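Glutathione S-transferase enzyme with thioredoxin-like domain (Xenorhabdus nematophila, PDB 4L8E) binds glutathione, two molecules per subunit, and probably acts as a glutathione transferase that conjugates it to electrophilic substrates. Local coordinates at residues 47-52 and 111-116. Sequence-based numbering, arbitrary orientation. Where two conformers were deposited one is given.
Sequences EEVGLP and GRFLSK
Phe113 reaches across to the last turn of helix 37-49, where its ring meets two neighbouring side chains in an apolar contact. Glu48 offers its methylene, with CB 3.5 Å from Phe113 CE2. Val49 comes in at the ring edge, near its plane, with CG2 3.9 Å from Phe113 CE2. Val49 CG2 also rests on the aliphatic start of Arg112, 4.0 Å from Arg112 CB. Having CG2 anti to the carbonyl carbon (CG1 anti to the backbone N, chi1 172°) turns this methyl toward both partners. A flat phenyl can meet both the Glu48 methylene and the valine methyl with its outer carbons, and a compact branched valine suits the edge.

Bent at chi2 (-76°), the Glu48 chain crosses Phe113 at roughly a right angle, and its OE2 forms a salt bridge with Arg223, outside the two segments. Arg112, bent twice, folds back so that Phe113 CE2 lies 3.5 Å above its guanidinium plane, offset toward the rim; the long chain, apolar along its methylenes and charged at the end, suits an exposed position where the guanidinium can lie against the ring.

In this glutathione transferase fold, the contact joins the first helix of the thioredoxin-like domain to the linker entering helix 118-145 of the all-helical domain.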
# COMPACT_ATOMS: atom_id res chain seq x y z
N GLU A 47 -12.91 13.04 11.96
CA GLU A 47 -13.76 13.12 13.13
C GLU A 47 -12.97 13.04 14.46
O GLU A 47 -13.34 13.68 15.44
CB GLU A 47 -14.82 12.03 13.09
CG GLU A 47 -15.90 12.25 12.01
CD GLU A 47 -16.77 13.48 12.22
OE1 GLU A 47 -17.02 13.88 13.38
OE2 GLU A 47 -17.27 14.02 11.20
N GLU A 48 -11.89 12.26 14.46
CA GLU A 48 -10.99 12.21 15.63
C GLU A 48 -10.33 13.56 15.89
O GLU A 48 -10.24 14.00 17.04
CB GLU A 48 -9.90 11.15 15.43
CG GLU A 48 -10.38 9.72 15.44
CD GLU A 48 -10.72 9.16 16.83
OE1 GLU A 48 -10.59 9.87 17.87
OE2 GLU A 48 -11.13 7.98 16.88
N VAL A 49 -9.89 14.24 14.84
CA VAL A 49 -9.17 15.49 15.02
C VAL A 49 -10.12 16.68 15.15
O VAL A 49 -9.80 17.66 15.81
CB VAL A 49 -8.18 15.73 13.87
CG1 VAL A 49 -7.58 17.11 13.96
CG2 VAL A 49 -7.11 14.68 13.89
N GLY A 50 -11.29 16.58 14.53
CA GLY A 50 -12.22 17.70 14.50
C GLY A 50 -11.84 18.74 13.46
O GLY A 50 -12.14 19.94 13.62
N LEU A 51 -11.18 18.29 12.40
CA LEU A 51 -10.77 19.17 11.32
C LEU A 51 -11.97 19.38 10.41
O LEU A 51 -12.58 18.41 9.98
CB LEU A 51 -9.64 18.49 10.53
CG LEU A 51 -8.69 19.33 9.70
CD1 LEU A 51 -7.95 20.34 10.56
CD2 LEU A 51 -7.73 18.40 8.98
N PRO A 52 -12.34 20.64 10.14
CA PRO A 52 -13.49 20.83 9.25
C PRO A 52 -13.28 20.25 7.87
O PRO A 52 -12.19 20.37 7.29
CB PRO A 52 -13.62 22.36 9.16
CG PRO A 52 -12.87 22.90 10.29
CD PRO A 52 -11.78 21.93 10.60
N GLY A 111 -0.24 16.80 13.24
CA GLY A 111 0.60 16.25 14.29
C GLY A 111 -0.11 15.22 15.16
O GLY A 111 0.35 14.93 16.27
N ARG A 112 -1.21 14.65 14.65
CA ARG A 112 -2.03 13.69 15.38
C ARG A 112 -2.01 12.30 14.76
O ARG A 112 -1.94 12.16 13.56
CB ARG A 112 -3.49 14.19 15.45
CG ARG A 112 -3.65 15.60 15.97
CD ARG A 112 -3.54 15.69 17.47
NE ARG A 112 -4.22 14.59 18.15
CZ ARG A 112 -5.50 14.57 18.48
NH1 ARG A 112 -5.99 13.51 19.10
NH2 ARG A 112 -6.30 15.60 18.20
N PHE A 113 -2.10 11.29 15.62
CA PHE A 113 -2.30 9.89 15.22
C PHE A 113 -1.13 9.27 14.46
O PHE A 113 -1.28 8.27 13.76
CB PHE A 113 -3.67 9.68 14.55
CG PHE A 113 -4.79 10.06 15.46
CD1 PHE A 113 -5.09 9.28 16.57
CD2 PHE A 113 -5.49 11.24 15.27
CE1 PHE A 113 -6.07 9.66 17.45
CE2 PHE A 113 -6.49 11.64 16.17
CZ PHE A 113 -6.79 10.86 17.25
N LEU A 114 0.06 9.84 14.66
CA LEU A 114 1.28 9.26 14.13
C LEU A 114 2.41 9.86 14.93
O LEU A 114 2.53 11.09 15.08
CB LEU A 114 1.44 9.60 12.65
CG LEU A 114 2.69 9.06 11.98
CD1 LEU A 114 2.63 7.54 11.91
CD2 LEU A 114 2.81 9.61 10.60
N SER A 115 3.22 8.99 15.51
CA SER A 115 4.25 9.45 16.40
C SER A 115 5.31 10.27 15.66
O SER A 115 5.54 10.05 14.47
CB SER A 115 4.90 8.25 17.07
OG SER A 115 5.95 8.68 17.92
N LYS A 116 5.98 11.17 16.40
CA LYS A 116 7.13 11.90 15.86
C LYS A 116 8.45 11.20 16.23
O LYS A 116 9.51 11.55 15.71
CB LYS A 116 7.14 13.33 16.38
CG LYS A 116 5.77 13.98 16.36
CD LYS A 116 5.60 14.98 15.23
CE LYS A 116 4.30 15.76 15.41
NZ LYS A 116 4.35 17.11 14.77